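Local coordinates for SusD superfamily protein (Bacteroides vulgatus ATCC 8482, PDB 3JQ0) that probably binds nutrient glycans at the outer membrane for uptake into the cell, at residues Met153-Ile156 against Lys157-Gln161; His178-Ala182 against Ala183-Met187; Lys325-Ala328 against Gln329-Ser333. All coordinates share one frame; numbering follows the deposited sequence.

Contact 1: residues Met153-Ile156 against Lys157-Gln161; sequences MEQI and KKDIQ
Gln155 reaches Asp159 one helical turn further on: NE2 donates to OD2 over 3.2 Å in a nearly straight bond (169° at the hydrogen). OD2 lies in the plane of the donor amide, but the amide meets it from above the carboxylate plane, the two planes standing 67° apart. With CG anti to its backbone N (chi1 -179°) and the chain bent at chi2, Gln155 is brought round toward the next turn. In the modelled conformer of Lys158, two waters link its NZ to this amide, both accepting from NZ, one accepting from NE2 and the other donating to OE1. Asp159 OD1 forms a salt bridge with Arg111, so an alanine here would probably cost Arg111 this carboxylate partner and leave the Gln155 amide freer to turn. All this lies within helix 149-167, whose i to i+4 bonds include Lys157 N to Met153 O (2.9 Å) and which packs against helices 97-122 and 182-199. The selenomethionine Met153 lies against the extended chain of Lys157, CG to CE 3.8 Å, while Lys157 NZ goes on to Ser196 of helix 182-199. Ile156 CG2 touches Ile160 CD1 at 3.7 Å, Ile156 also packing on Tyr115 and Ile160 on Ala192.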
HETATM    1  N   MSE A 153       6.567   8.494 -17.720  1.00  8.52           N
HETATM    2  CA  MSE A 153       5.136   8.699 -17.559  1.00  8.82           C
HETATM    3  C   MSE A 153       4.373   8.565 -18.851  1.00  8.65           C
HETATM    4  O   MSE A 153       3.287   7.997 -18.875  1.00  9.00           O
HETATM    5  CB  MSE A 153       4.834  10.051 -16.860  1.00  8.90           C
HETATM    6  CG  MSE A 153       3.345  10.312 -16.729  1.00  9.14           C
HETATM    7 SE   MSE A 153       2.407   8.943 -15.702  1.00  9.39          SE
HETATM    8  CE  MSE A 153       2.622   9.712 -13.927  1.00  9.74           C
ATOM      9  N   GLU A 154       4.925   9.057 -19.960  1.00  9.27           N
ATOM     10  CA  GLU A 154       4.265   8.851 -21.252  0.51  9.84           C
ATOM     11  C   GLU A 154       4.097   7.357 -21.574  1.00  9.44           C
ATOM     12  O   GLU A 154       3.061   6.943 -22.074  1.00  9.40           O
ATOM     13  CB  GLU A 154       5.039   9.528 -22.415  0.51 11.61           C
ATOM     14  CG  GLU A 154       5.099  11.081 -22.462  0.51 13.15           C
ATOM     15  CD  GLU A 154       6.317  11.611 -23.313  0.51 19.75           C
ATOM     16  OE1 GLU A 154       6.859  10.869 -24.166  0.51 23.48           O
ATOM     17  OE2 GLU A 154       6.742  12.763 -23.132  0.51 26.42           O
ATOM     18  N   GLN A 155       5.112   6.539 -21.256  1.00  9.31           N
ATOM     19  CA  GLN A 155       5.010   5.106 -21.480  1.00  9.38           C
ATOM     20  C   GLN A 155       3.964   4.471 -20.552  1.00  8.94           C
ATOM     21  O   GLN A 155       3.179   3.611 -20.999  1.00  9.51           O
ATOM     22  CB  GLN A 155       6.376   4.443 -21.299  1.00  9.76           C
ATOM     23  CG  GLN A 155       6.311   2.935 -21.551  1.00 11.40           C
ATOM     24  CD  GLN A 155       5.957   2.574 -22.974  1.00 12.03           C
ATOM     25  OE1 GLN A 155       6.380   3.259 -23.904  1.00 13.95           O
ATOM     26  NE2 GLN A 155       5.157   1.511 -23.154  1.00 12.99           N
ATOM     27  N   ILE A 156       3.933   4.885 -19.295  1.00  8.53           N
ATOM     28  CA  ILE A 156       2.928   4.411 -18.372  1.00  9.12           C
ATOM     29  C   ILE A 156       1.528   4.689 -18.962  1.00  8.31           C
ATOM     30  O   ILE A 156       0.650   3.808 -18.952  1.00  8.71           O
ATOM     31  CB  ILE A 156       3.115   5.049 -16.967  1.00  8.89           C
ATOM     32  CG1 ILE A 156       4.354   4.498 -16.294  1.00  8.73           C
ATOM     33  CG2 ILE A 156       1.872   4.912 -16.091  1.00  9.06           C
ATOM     34  CD1 ILE A 156       4.859   5.344 -15.138  1.00  8.98           C
ATOM     35  N   LYS A 157       1.319   5.917 -19.426  1.00  8.92           N
ATOM     36  CA  LYS A 157       0.029   6.298 -19.993  1.00  8.55           C
ATOM     37  C   LYS A 157      -0.312   5.491 -21.253  1.00  8.90           C
ATOM     38  O   LYS A 157      -1.461   5.130 -21.482  1.00  9.38           O
ATOM     39  CB  LYS A 157      -0.042   7.786 -20.241  1.00  9.18           C
ATOM     40  CG  LYS A 157      -0.132   8.571 -18.963  1.00  9.38           C
ATOM     41  CD  LYS A 157      -0.054  10.060 -19.182  1.00 10.24           C
ATOM     42  CE  LYS A 157      -0.252  10.827 -17.881  1.00 11.72           C
ATOM     43  NZ  LYS A 157      -0.050  12.291 -18.149  1.00 14.46           N
ATOM     44  N   LYS A 158       0.696   5.206 -22.084  1.00  9.34           N
ATOM     45  CA  LYS A 158       0.483   4.406 -23.270  0.52  9.22           C
ATOM     46  C   LYS A 158       0.057   2.985 -22.917  1.00  8.97           C
ATOM     47  O   LYS A 158      -0.832   2.414 -23.535  1.00  9.76           O
ATOM     48  CB  LYS A 158       1.770   4.430 -24.107  0.52  9.36           C
ATOM     49  CG  LYS A 158       1.690   3.739 -25.473  0.52 10.41           C
ATOM     50  CD  LYS A 158       3.029   3.777 -26.185  0.52 12.56           C
ATOM     51  CE  LYS A 158       2.974   3.002 -27.501  0.52 15.32           C
ATOM     52  NZ  LYS A 158       4.287   2.738 -28.125  0.52 19.51           N
ATOM     53  N   ASP A 159       0.722   2.419 -21.899  1.00  9.04           N
ATOM     54  CA  ASP A 159       0.364   1.072 -21.456  1.00  8.84           C
ATOM     55  C   ASP A 159      -1.007   1.037 -20.782  1.00  8.78           C
ATOM     56  O   ASP A 159      -1.729   0.059 -20.933  1.00  9.39           O
ATOM     57  CB  ASP A 159       1.467   0.546 -20.556  1.00  8.76           C
ATOM     58  CG  ASP A 159       2.689   0.105 -21.333  1.00  9.61           C
ATOM     59  OD1 ASP A 159       2.558  -0.242 -22.528  1.00 11.22           O
ATOM     60  OD2 ASP A 159       3.791   0.037 -20.700  1.00 10.39           O
ATOM     61  N   ILE A 160      -1.355   2.072 -20.008  1.00  8.70           N
ATOM     62  CA  ILE A 160      -2.686   2.162 -19.417  1.00  8.72           C
ATOM     63  C   ILE A 160      -3.743   2.176 -20.554  1.00  8.94           C
ATOM     64  O   ILE A 160      -4.766   1.487 -20.483  1.00  9.16           O
ATOM     65  CB  ILE A 160      -2.821   3.395 -18.507  1.00  8.87           C
ATOM     66  CG1 ILE A 160      -2.024   3.178 -17.222  1.00  9.41           C
ATOM     67  CG2 ILE A 160      -4.289   3.725 -18.249  1.00  9.71           C
ATOM     68  CD1 ILE A 160      -1.816   4.428 -16.404  1.00 10.74           C
ATOM     69  N   GLN A 161      -3.493   2.994 -21.587  1.00  8.66           N
ATOM     70  CA  GLN A 161      -4.424   3.049 -22.716  1.00 10.06           C
ATOM     71  C   GLN A 161      -4.543   1.673 -23.375  1.00  9.54           C
ATOM     72  O   GLN A 161      -5.630   1.231 -23.697  1.00 10.02           O
ATOM     73  CB  GLN A 161      -3.968   4.138 -23.706  1.00 11.13           C
ATOM     74  CG  GLN A 161      -4.804   4.263 -24.984  1.00 15.13           C
ATOM     75  CD  GLN A 161      -4.162   5.270 -25.932  1.00 21.53           C
ATOM     76  OE1 GLN A 161      -2.981   5.126 -26.310  1.00 25.19           O
ATOM     77  NE2 GLN A 161      -4.896   6.276 -26.300  1.00 27.00           N
TER
HETATM   78  O   HOH W   1       4.667   0.540 -25.909  1.00 23.73           O
HETATM   79  O   HOH W   2       6.596   2.665 -26.611  1.00 27.05           O

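Contact 2: residues His178-Ala182 against Ala183-Met187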
ATOM      1  N   HIS A 178      -7.754 -11.566  -7.359  1.00  9.47           N
ATOM      2  CA  HIS A 178      -6.323 -11.695  -7.141  0.57  7.89           C
ATOM      3  C   HIS A 178      -5.520 -11.713  -8.441  1.00  8.20           C
ATOM      4  O   HIS A 178      -4.315 -11.866  -8.401  1.00  9.30           O
ATOM      5  CB  HIS A 178      -6.070 -12.928  -6.290  0.57  7.49           C
ATOM      6  CG  HIS A 178      -6.511 -14.184  -6.963  0.57  7.75           C
ATOM      7  ND1 HIS A 178      -7.776 -14.317  -7.490  0.57  9.13           N
ATOM      8  CD2 HIS A 178      -5.857 -15.328  -7.218  0.57  8.33           C
ATOM      9  CE1 HIS A 178      -7.877 -15.505  -8.046  0.57  9.50           C
ATOM     10  NE2 HIS A 178      -6.738 -16.140  -7.868  0.57 10.04           N
ATOM     11  N   PHE A 179      -6.198 -11.501  -9.574  1.00  7.81           N
ATOM     12  CA  PHE A 179      -5.563 -11.308 -10.865  1.00  8.12           C
ATOM     13  C   PHE A 179      -5.912  -9.904 -11.335  1.00  7.63           C
ATOM     14  O   PHE A 179      -6.948  -9.346 -10.989  1.00  8.55           O
ATOM     15  CB  PHE A 179      -6.012 -12.369 -11.897  1.00  9.09           C
ATOM     16  CG  PHE A 179      -5.240 -13.667 -11.789  1.00 10.53           C
ATOM     17  CD1 PHE A 179      -5.314 -14.487 -10.662  1.00 14.74           C
ATOM     18  CD2 PHE A 179      -4.404 -14.063 -12.808  1.00 10.74           C
ATOM     19  CE1 PHE A 179      -4.582 -15.669 -10.600  1.00 16.39           C
ATOM     20  CE2 PHE A 179      -3.671 -15.232 -12.725  1.00 11.80           C
ATOM     21  CZ  PHE A 179      -3.727 -16.008 -11.629  1.00 13.68           C
ATOM     22  N   TRP A 180      -5.046  -9.330 -12.178  1.00  7.80           N
ATOM     23  CA  TRP A 180      -5.276  -8.000 -12.681  1.00  7.87           C
ATOM     24  C   TRP A 180      -6.569  -7.951 -13.508  1.00  7.81           C
ATOM     25  O   TRP A 180      -6.951  -8.930 -14.134  1.00  8.45           O
ATOM     26  CB  TRP A 180      -4.055  -7.501 -13.482  1.00  8.28           C
ATOM     27  CG  TRP A 180      -4.009  -6.015 -13.683  1.00  7.40           C
ATOM     28  CD1 TRP A 180      -4.577  -5.290 -14.709  1.00  7.72           C
ATOM     29  CD2 TRP A 180      -3.375  -5.071 -12.817  1.00  7.85           C
ATOM     30  NE1 TRP A 180      -4.296  -3.962 -14.528  1.00  8.06           N
ATOM     31  CE2 TRP A 180      -3.586  -3.780 -13.382  1.00  7.33           C
ATOM     32  CE3 TRP A 180      -2.621  -5.183 -11.650  1.00  8.04           C
ATOM     33  CZ2 TRP A 180      -3.120  -2.620 -12.796  1.00  8.24           C
ATOM     34  CZ3 TRP A 180      -2.143  -4.013 -11.051  1.00  8.81           C
ATOM     35  CH2 TRP A 180      -2.385  -2.753 -11.639  1.00  8.39           C
ATOM     36  N   SER A 181      -7.236  -6.803 -13.523  1.00  8.22           N
ATOM     37  CA  SER A 181      -8.574  -6.663 -14.137  1.00  7.99           C
ATOM     38  C   SER A 181      -8.745  -5.232 -14.632  1.00  8.49           C
ATOM     39  O   SER A 181      -7.920  -4.330 -14.356  1.00  8.46           O
ATOM     40  CB  SER A 181      -9.659  -6.973 -13.107  1.00  8.83           C
ATOM     41  OG  SER A 181      -9.697  -5.967 -12.109  1.00  9.88           O
ATOM     42  N   ALA A 182      -9.864  -4.977 -15.303  1.00  8.25           N
ATOM     43  CA  ALA A 182     -10.148  -3.650 -15.814  1.00  7.98           C
ATOM     44  C   ALA A 182     -10.215  -2.591 -14.722  1.00  8.04           C
ATOM     45  O   ALA A 182      -9.743  -1.461 -14.909  1.00  8.29           O
ATOM     46  CB  ALA A 182     -11.433  -3.642 -16.631  1.00  9.13           C
ATOM     47  N   ALA A 183     -10.778  -2.945 -13.562  1.00  7.70           N
ATOM     48  CA  ALA A 183     -10.893  -1.989 -12.488  1.00  7.91           C
ATOM     49  C   ALA A 183      -9.518  -1.698 -11.885  1.00  7.23           C
ATOM     50  O   ALA A 183      -9.284  -0.593 -11.419  1.00  8.04           O
ATOM     51  CB  ALA A 183     -11.877  -2.459 -11.409  1.00  9.12           C
ATOM     52  N   ALA A 184      -8.611  -2.666 -11.890  1.00  7.61           N
ATOM     53  CA  ALA A 184      -7.245  -2.427 -11.442  1.00  7.49           C
ATOM     54  C   ALA A 184      -6.563  -1.393 -12.360  1.00  7.07           C
ATOM     55  O   ALA A 184      -5.894  -0.445 -11.914  1.00  7.07           O
ATOM     56  CB  ALA A 184      -6.424  -3.707 -11.371  1.00  7.67           C
ATOM     57  N   THR A 185      -6.728  -1.555 -13.683  1.00  7.38           N
ATOM     58  CA  THR A 185      -6.195  -0.564 -14.631  1.00  7.36           C
ATOM     59  C   THR A 185      -6.816   0.823 -14.379  1.00  7.53           C
ATOM     60  O   THR A 185      -6.087   1.820 -14.444  1.00  7.59           O
ATOM     61  CB  THR A 185      -6.399  -1.004 -16.080  1.00  7.78           C
ATOM     62  OG1 THR A 185      -5.512  -2.087 -16.276  1.00  8.84           O
ATOM     63  CG2 THR A 185      -6.060   0.124 -17.065  1.00  9.20           C
ATOM     64  N   GLN A 186      -8.110   0.932 -14.116  1.00  7.46           N
ATOM     65  CA  GLN A 186      -8.709   2.240 -13.844  1.00  7.26           C
ATOM     66  C   GLN A 186      -8.184   2.875 -12.547  1.00  6.93           C
ATOM     67  O   GLN A 186      -7.957   4.066 -12.515  1.00  7.52           O
ATOM     68  CB  GLN A 186     -10.227   2.188 -13.862  1.00  8.10           C
ATOM     69  CG  GLN A 186     -10.787   1.816 -15.228  1.00  8.92           C
ATOM     70  CD  GLN A 186     -10.381   2.799 -16.297  1.00  9.41           C
ATOM     71  OE1 GLN A 186     -10.654   4.011 -16.192  1.00 10.47           O
ATOM     72  NE2 GLN A 186      -9.724   2.290 -17.334  1.00  9.97           N
HETATM   73  N   MSE A 187      -7.939   2.058 -11.504  1.00  6.82           N
HETATM   74  CA  MSE A 187      -7.312   2.568 -10.291  1.00  6.94           C
HETATM   75  C   MSE A 187      -5.940   3.139 -10.612  1.00  7.04           C
HETATM   76  O   MSE A 187      -5.591   4.253 -10.191  1.00  7.17           O
HETATM   77  CB  MSE A 187      -7.164   1.450  -9.246  1.00  7.16           C
HETATM   78  CG  MSE A 187      -8.403   1.130  -8.432  1.00  7.88           C
HETATM   79 SE   MSE A 187      -9.078   2.603  -7.379  1.00  8.37          SE
HETATM   80  CE  MSE A 187      -7.603   2.902  -6.240  1.00 10.81           C
TER
HETATM   81  O   HOH W   3     -12.503  -5.242 -12.969  1.00  9.73           O
HETATM   82  O   HOH W   4      -9.514  -0.609 -17.685  1.00  9.12           O
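Trp180 lays one face of its indole over the methyl of Ala184, whose CB sits 3.6 Å from the centroid of the five-membered ring and 18° off the ring normal, a CH-pi contact. At the ring's edge the same side chain donates from NE1 to Thr185 OG1 over 2.8 Å, with the acceptor in the indole plane and an angle of 165° at the hydrogen. One contact over the face and one bond in the plane together restrict both the tilt and the rotation of the ring. The torsion that makes this possible puts CG anti to the backbone N (chi1 -162°), swinging the indole along the first turn of helix 182-199. Thr185 OG1 is also hydrogen-bonded to Ser163 OG.

Ser181 is the N-cap of this helix. Its OG accepts a weak bond from Ala184 N at 3.5 Å, and a water donates to OG while accepting from Ala183 N at 2.9 Å, so the cap is made partly through solvent. The first full turn closes with Thr185 N to Ser181 O (3.1 Å). A second water links Ala182 O to Gln186 NE2, which also bonds to Glu164.

Around this buried helix start, Phe167 of helix 149-167 touches Trp180, Ala182 and Thr185, Met110 of helix 97-122 packs on the indole, and Phe245 of strand 243-247 meets it edge-to-face.

Contact 3: residues Lys325-Ala328 against Gln329-Ser333; sequences KKDA and QGVVS
Asp327 and Val331 lie side by side across the turn, their side chains pointing the same way, with Asp327 OD2 3.5 Å from Val331 CB. The aspartate CG stands between its own backbone N and carbonyl carbon (chi1 66°), which turns the carboxylate in over the loop. There OD1 takes the N-H of Val331 at 3.0 Å, from above the carboxylate plane, and a weaker, bent bond from Gln329 N. Gln329 folds back at chi2, bringing its amide nitrogen NE2 to 3.5 Å from Ala328 CB; a water accepts from this NE2 and makes a weak bond to Ala328 O.

These residues form the tip of the beta hairpin of strands 320-326 and 332-339. A type I turn runs from Asp327 to Gly330, closed by Gly330 N to Asp327 O (3.0 Å), the donor standing well above the carbonyl plane. Gly330 has a positive phi of 85°, where a side chain would be jammed against the preceding carbonyl oxygen; with Asp327 N bonded to Val331 O, this is a type I turn with a G1 beta bulge. Lys325 and Ser333 make an antiparallel hydrogen-bonded pair (Lys325 N to Ser333 O and Ser333 N to Lys325 O, both 2.9 Å).

On one face of the hairpin the chain of Lys326 crosses Val332 at a slant, CG to CG2 4.0 Å, before its NZ runs on to the carbonyl of Gly281. On the other face, in the conformers modelled here, Lys325 makes a cation-pi contact with Phe335, while a water joins Ser333 OG to Asp327 OD2.

Polar bonds thus carry this surface tip more than apolar contact does: one carboxylate oxygen gathers the N-H groups of Gln329 and Val331, and its negative charge probably steadies the turn that joins the strands.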
ATOM      1  N   LYS A 325       3.156  -2.923  30.512  1.00  6.88           N
ATOM      2  CA  LYS A 325       3.878  -3.761  31.469  0.51  7.86           C
ATOM      3  C   LYS A 325       3.397  -3.399  32.873  1.00  8.23           C
ATOM      4  O   LYS A 325       3.101  -2.217  33.189  1.00  9.36           O
ATOM      5  CB  LYS A 325       5.401  -3.634  31.318  0.51  8.75           C
ATOM      6  CG  LYS A 325       5.956  -4.328  30.070  0.51  9.50           C
ATOM      7  CD  LYS A 325       7.385  -3.926  29.716  0.51 11.77           C
ATOM      8  CE  LYS A 325       8.415  -4.340  30.703  0.51 13.22           C
ATOM      9  NZ  LYS A 325       9.775  -3.728  30.309  0.51 13.91           N
ATOM     10  N   LYS A 326       3.326  -4.415  33.714  1.00  7.58           N
ATOM     11  CA  LYS A 326       2.961  -4.235  35.114  1.00  7.69           C
ATOM     12  C   LYS A 326       4.226  -4.422  35.928  1.00  7.51           C
ATOM     13  O   LYS A 326       4.833  -5.510  35.906  1.00  8.67           O
ATOM     14  CB  LYS A 326       1.923  -5.259  35.518  1.00  8.48           C
ATOM     15  CG  LYS A 326       1.465  -5.051  36.995  1.00 10.10           C
ATOM     16  CD  LYS A 326       0.216  -5.834  37.295  1.00 12.26           C
ATOM     17  CE  LYS A 326       0.439  -7.266  37.245  1.00 15.08           C
ATOM     18  NZ  LYS A 326      -0.830  -8.029  37.568  1.00 19.38           N
ATOM     19  N   ASP A 327       4.665  -3.410  36.622  1.00  8.20           N
ATOM     20  CA  ASP A 327       5.888  -3.486  37.390  1.00  8.50           C
ATOM     21  C   ASP A 327       5.680  -4.257  38.690  1.00  8.11           C
ATOM     22  O   ASP A 327       4.566  -4.670  39.025  1.00  8.49           O
ATOM     23  CB  ASP A 327       6.514  -2.090  37.531  1.00  9.48           C
ATOM     24  CG  ASP A 327       5.721  -1.149  38.332  1.00  8.82           C
ATOM     25  OD1 ASP A 327       5.043  -1.567  39.294  1.00  8.87           O
ATOM     26  OD2 ASP A 327       5.873   0.065  38.028  1.00  9.64           O
ATOM     27  N   ALA A 328       6.768  -4.445  39.427  1.00  8.65           N
ATOM     28  CA  ALA A 328       6.727  -5.240  40.667  1.00  9.98           C
ATOM     29  C   ALA A 328       5.927  -4.525  41.748  1.00 10.55           C
ATOM     30  O   ALA A 328       5.582  -5.149  42.736  1.00 12.95           O
ATOM     31  CB  ALA A 328       8.124  -5.588  41.166  1.00 11.12           C
ATOM     32  N   GLN A 329       5.681  -3.234  41.581  1.00 10.32           N
ATOM     33  CA  GLN A 329       4.893  -2.393  42.497  1.00 10.30           C
ATOM     34  C   GLN A 329       3.393  -2.415  42.115  1.00 10.45           C
ATOM     35  O   GLN A 329       2.582  -1.746  42.748  1.00 12.93           O
ATOM     36  CB  GLN A 329       5.459  -0.959  42.529  1.00  9.64           C
ATOM     37  CG  GLN A 329       6.846  -0.873  43.142  1.00 10.16           C
ATOM     38  CD  GLN A 329       7.967  -1.339  42.196  1.00  9.65           C
ATOM     39  OE1 GLN A 329       8.280  -0.681  41.141  1.00 13.61           O
ATOM     40  NE2 GLN A 329       8.641  -2.403  42.572  1.00  7.55           N
ATOM     41  N   GLY A 330       3.036  -3.192  41.085  1.00  9.55           N
ATOM     42  CA  GLY A 330       1.677  -3.337  40.667  1.00  9.67           C
ATOM     43  C   GLY A 330       1.181  -2.272  39.713  1.00  9.02           C
ATOM     44  O   GLY A 330      -0.001  -2.267  39.357  1.00 11.44           O
ATOM     45  N   VAL A 331       2.032  -1.375  39.274  1.00  8.80           N
ATOM     46  CA  VAL A 331       1.649  -0.266  38.433  1.00  8.35           C
ATOM     47  C   VAL A 331       1.678  -0.708  36.983  1.00  7.75           C
ATOM     48  O   VAL A 331       2.663  -1.230  36.506  1.00  7.87           O
ATOM     49  CB  VAL A 331       2.534   0.963  38.641  1.00  8.43           C
ATOM     50  CG1 VAL A 331       2.149   2.098  37.678  1.00 11.14           C
ATOM     51  CG2 VAL A 331       2.505   1.429  40.113  1.00 11.64           C
ATOM     52  N   VAL A 332       0.571  -0.509  36.283  1.00  7.53           N
ATOM     53  CA  VAL A 332       0.423  -0.857  34.875  1.00  7.89           C
ATOM     54  C   VAL A 332       0.690   0.378  34.043  1.00  8.39           C
ATOM     55  O   VAL A 332       0.032   1.403  34.239  1.00  9.53           O
ATOM     56  CB  VAL A 332      -0.967  -1.412  34.603  1.00  8.68           C
ATOM     57  CG1 VAL A 332      -1.181  -1.744  33.099  1.00  9.97           C
ATOM     58  CG2 VAL A 332      -1.294  -2.631  35.480  1.00  9.35           C
ATOM     59  N   SER A 333       1.650   0.315  33.125  1.00  8.12           N
ATOM     60  CA  SER A 333       2.072   1.450  32.300  0.55  7.94           C
ATOM     61  C   SER A 333       2.037   1.046  30.817  1.00  7.77           C
ATOM     62  O   SER A 333       2.498  -0.048  30.469  1.00  8.64           O
ATOM     63  CB  SER A 333       3.496   1.832  32.705  0.55  7.89           C
ATOM     64  OG  SER A 333       3.486   2.333  34.041  0.55  8.61           O
TER
HETATM   65  O   HOH W   5       5.449   1.107  35.506  0.50 12.30           O
HETATM   66  O   HOH W   6       8.168  -3.982  44.768  1.00  9.97           O

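In the fold
Contacts 1 and 2 belong to neighbouring parts of the helical body: helices 149-167 and 182-199 follow each other in the chain, and the two contacts touch where Ile160 O packs on Thr185 CG2 at 3.9 Å. Contact 2 is fully buried and marks a helix start, whereas contact 1 lies mid-helix and is only partly buried, with a hydrated edge beside its apolar one. Contact 3, on the opposite side of the chain's centre and about 51 Å from contact 2 between centres, is a surface hairpin tip. Aromatic and methyl packing is prominent in the buried site, charge and water share the half-buried one, and backbone bonds dominate at the hairpin.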